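DUF2020 domain-containing protein (Corynebacterium diphtheriae, PDB 3V7B) is of unknown function but belongs to the DUF2020 family, which is probably related to the Mog1p and PsbP proteins. Local coordinates at residues I83-W88 with P123-V128. Numbering follows the deposited sequence.
Sequences IRVVDW and PVAVVV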
ATOM      1  N   ILE A  83       5.877  -3.849  12.767  1.00 15.38           N
ATOM      2  CA  ILE A  83       4.733  -4.703  13.170  1.00 15.12           C
ATOM      3  C   ILE A  83       3.545  -3.867  13.606  1.00 14.93           C
ATOM      4  O   ILE A  83       2.395  -4.223  13.363  1.00 14.15           O
ATOM      5  CB  ILE A  83       5.159  -5.755  14.277  1.00 15.35           C
ATOM      6  CG1 ILE A  83       6.135  -6.765  13.725  1.00 16.15           C
ATOM      7  CG2 ILE A  83       3.946  -6.458  14.862  1.00 15.69           C
ATOM      8  CD1 ILE A  83       7.030  -7.530  14.745  1.00 15.69           C
ATOM      9  N   ARG A  84       3.791  -2.746  14.261  1.00 15.77           N
ATOM     10  CA  ARG A  84       2.718  -1.856  14.723  1.00 15.23           C
ATOM     11  C   ARG A  84       1.932  -1.303  13.540  1.00 14.59           C
ATOM     12  O   ARG A  84       0.681  -1.242  13.553  1.00 14.48           O
ATOM     13  CB  ARG A  84       3.371  -0.733  15.531  1.00 16.61           C
ATOM     14  CG  ARG A  84       2.395   0.180  16.239  1.00 17.52           C
ATOM     15  CD  ARG A  84       3.146   1.236  17.040  1.00 20.14           C
ATOM     16  NE  ARG A  84       2.217   2.048  17.772  1.00 21.47           N
ATOM     17  CZ  ARG A  84       2.516   3.213  18.345  1.00 22.72           C
ATOM     18  NH1 ARG A  84       3.752   3.714  18.304  1.00 23.18           N
ATOM     19  NH2 ARG A  84       1.576   3.858  18.982  1.00 23.12           N
ATOM     20  N   VAL A  85       2.639  -0.929  12.493  1.00 14.87           N
ATOM     21  CA  VAL A  85       2.038  -0.484  11.207  1.00 13.18           C
ATOM     22  C   VAL A  85       1.138  -1.591  10.629  1.00 13.56           C
ATOM     23  O   VAL A  85      -0.047  -1.389  10.345  1.00 12.89           O
ATOM     24  CB  VAL A  85       3.111  -0.137  10.140  1.00 13.55           C
ATOM     25  CG1 VAL A  85       2.451   0.217   8.793  1.00 12.98           C
ATOM     26  CG2 VAL A  85       3.968   1.059  10.620  1.00 12.58           C
ATOM     27  N   VAL A  86       1.703  -2.776  10.504  1.00 13.78           N
ATOM     28  CA  VAL A  86       0.986  -3.871   9.934  1.00 14.68           C
ATOM     29  C   VAL A  86      -0.286  -4.220  10.762  1.00 14.65           C
ATOM     30  O   VAL A  86      -1.345  -4.425  10.200  1.00 15.72           O
ATOM     31  CB  VAL A  86       1.909  -5.082   9.731  1.00 14.96           C
ATOM     32  CG1 VAL A  86       1.088  -6.311   9.402  1.00 14.40           C
ATOM     33  CG2 VAL A  86       2.967  -4.850   8.633  1.00 13.96           C
ATOM     34  N   ASP A  87      -0.161  -4.239  12.104  1.00 15.90           N
ATOM     35  CA  ASP A  87      -1.278  -4.537  12.974  1.00 17.05           C
ATOM     36  C   ASP A  87      -2.295  -3.419  12.949  1.00 18.16           C
ATOM     37  O   ASP A  87      -3.499  -3.659  13.108  1.00 17.14           O
ATOM     38  CB  ASP A  87      -0.784  -4.771  14.435  1.00 17.23           C
ATOM     39  CG  ASP A  87      -0.026  -6.037  14.596  1.00 17.47           C
ATOM     40  OD1 ASP A  87       0.145  -6.798  13.588  1.00 18.45           O
ATOM     41  OD2 ASP A  87       0.378  -6.305  15.768  1.00 17.40           O
ATOM     42  N   TRP A  88      -1.864  -2.194  12.742  1.00 16.00           N
ATOM     43  CA  TRP A  88      -2.831  -1.090  12.585  1.00 16.40           C
ATOM     44  C   TRP A  88      -3.633  -1.217  11.301  1.00 18.14           C
ATOM     45  O   TRP A  88      -4.880  -1.182  11.348  1.00 18.21           O
ATOM     46  CB  TRP A  88      -2.075   0.216  12.664  1.00 16.58           C
ATOM     47  CG  TRP A  88      -2.745   1.402  12.052  1.00 16.75           C
ATOM     48  CD1 TRP A  88      -3.812   2.140  12.555  1.00 19.28           C
ATOM     49  CD2 TRP A  88      -2.397   2.041  10.760  1.00 17.15           C
ATOM     50  NE1 TRP A  88      -4.166   3.161  11.665  1.00 19.04           N
ATOM     51  CE2 TRP A  88      -3.343   3.162  10.583  1.00 18.64           C
ATOM     52  CE3 TRP A  88      -1.429   1.813   9.781  1.00 16.02           C
ATOM     53  CZ2 TRP A  88      -3.298   3.990   9.468  1.00 17.02           C
ATOM     54  CZ3 TRP A  88      -1.413   2.626   8.659  1.00 15.96           C
ATOM     55  CH2 TRP A  88      -2.317   3.701   8.516  1.00 17.66           C
ATOM     56  N   PRO A 123      12.382  -4.299   9.591  1.00 17.04           N
ATOM     57  CA  PRO A 123      11.769  -3.032   9.871  1.00 16.90           C
ATOM     58  C   PRO A 123      11.036  -2.379   8.693  1.00 16.49           C
ATOM     59  O   PRO A 123      10.596  -1.257   8.826  1.00 18.19           O
ATOM     60  CB  PRO A 123      12.947  -2.158  10.278  1.00 18.46           C
ATOM     61  CG  PRO A 123      14.035  -2.661   9.439  1.00 18.82           C
ATOM     62  CD  PRO A 123      13.839  -4.169   9.415  1.00 18.88           C
ATOM     63  N   VAL A 124      10.865  -3.097   7.612  1.00 15.84           N
ATOM     64  CA  VAL A 124      10.152  -2.586   6.451  1.00 14.90           C
ATOM     65  C   VAL A 124       8.735  -3.091   6.458  1.00 13.63           C
ATOM     66  O   VAL A 124       8.465  -4.305   6.653  1.00 15.16           O
ATOM     67  CB  VAL A 124      10.859  -3.001   5.151  1.00 15.07           C
ATOM     68  CG1 VAL A 124      10.112  -2.470   3.908  1.00 15.74           C
ATOM     69  CG2 VAL A 124      12.297  -2.462   5.223  1.00 15.57           C
ATOM     70  N   ALA A 125       7.797  -2.164   6.224  1.00 14.67           N
ATOM     71  CA  ALA A 125       6.391  -2.562   6.058  1.00 12.96           C
ATOM     72  C   ALA A 125       5.839  -2.098   4.684  1.00 12.25           C
ATOM     73  O   ALA A 125       6.211  -1.059   4.196  1.00 12.83           O
ATOM     74  CB  ALA A 125       5.524  -2.048   7.222  1.00 14.42           C
ATOM     75  N   VAL A 126       4.995  -2.923   4.079  1.00 11.49           N
ATOM     76  CA  VAL A 126       4.339  -2.649   2.816  1.00 12.15           C
ATOM     77  C   VAL A 126       2.822  -2.837   3.041  1.00 11.77           C
ATOM     78  O   VAL A 126       2.368  -3.933   3.422  1.00 13.97           O
ATOM     79  CB  VAL A 126       4.860  -3.570   1.680  1.00 11.90           C
ATOM     80  CG1 VAL A 126       4.048  -3.417   0.386  1.00 10.85           C
ATOM     81  CG2 VAL A 126       6.358  -3.342   1.402  1.00 11.68           C
ATOM     82  N   VAL A 127       2.031  -1.797   2.803  1.00 11.20           N
ATOM     83  CA  VAL A 127       0.565  -1.875   2.969  1.00 11.97           C
ATOM     84  C   VAL A 127      -0.096  -1.439   1.641  1.00 11.69           C
ATOM     85  O   VAL A 127       0.259  -0.418   1.053  1.00 12.16           O
ATOM     86  CB  VAL A 127       0.062  -0.914   4.107  1.00 12.76           C
ATOM     87  CG1 VAL A 127      -1.445  -0.935   4.267  1.00 13.01           C
ATOM     88  CG2 VAL A 127       0.789  -1.176   5.456  1.00 12.62           C
ATOM     89  N   VAL A 128      -1.117  -2.160   1.218  1.00 10.80           N
ATOM     90  CA  VAL A 128      -1.833  -1.790   0.056  1.00 11.15           C
ATOM     91  C   VAL A 128      -3.285  -1.877   0.471  1.00 12.21           C
ATOM     92  O   VAL A 128      -3.673  -2.871   1.101  1.00 13.47           O
ATOM     93  CB  VAL A 128      -1.567  -2.756  -1.126  1.00 10.97           C
ATOM     94  CG1 VAL A 128      -2.460  -2.502  -2.308  1.00 11.63           C
ATOM     95  CG2 VAL A 128      -0.113  -2.713  -1.616  1.00 11.10           C
TER
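Val85 and Val86 straddle the methyl of Ala125, which projects from the strand between two valine branches of the helix packed over it. Val85 CG1 comes to 4.1 Å from Ala125 CB, and Val86 CG2 reaches the same CB at 4.0 Å. Ala125 is thus a small bump set in the notch between neighbouring helix side chains. Its short side chain is consistent with the close approach of the backbones here: Ala125 CA lies 6.8 Å from Val86 CA.

Two residues along the strand, on the same face, Val127 turns CG2 toward the helix, and Val85 CG1 touches it at 4.0 Å. One methyl of Val85 therefore meets both Ala125 and Val127. It does so because CG1 stands anti to the backbone N (chi1 176°), which points this branch at the strand. In Val86 the working branch is the other one: CG2, anti to the carbonyl carbon, leans onto Ala125. Val86 also rests on Ala118 and Gln120 of the adjoining strand 114-121, and Val127 touches Ala118 as well, so the packing extends onto that strand.

The helix runs almost along the strand, with axes 17° apart and 8.2 Å at their closest. Helix 79-89 covers one face of the antiparallel sheet here, while the alternate residues Val126 and Val128 point through to helix 135-149 on the opposite face. Strand 124-130 is thus sandwiched between two helices.

Every atom that meets across this contact is a methyl carbon, and no hydrogen bond joins the two segments; the strand spends its backbone bonds on its sheet neighbours. Dispersion and the exclusion of water are what hold helix to strand at this spot, and nothing directional fixes the spacing between the two segments, which is consistent with a fit of methyl against methyl.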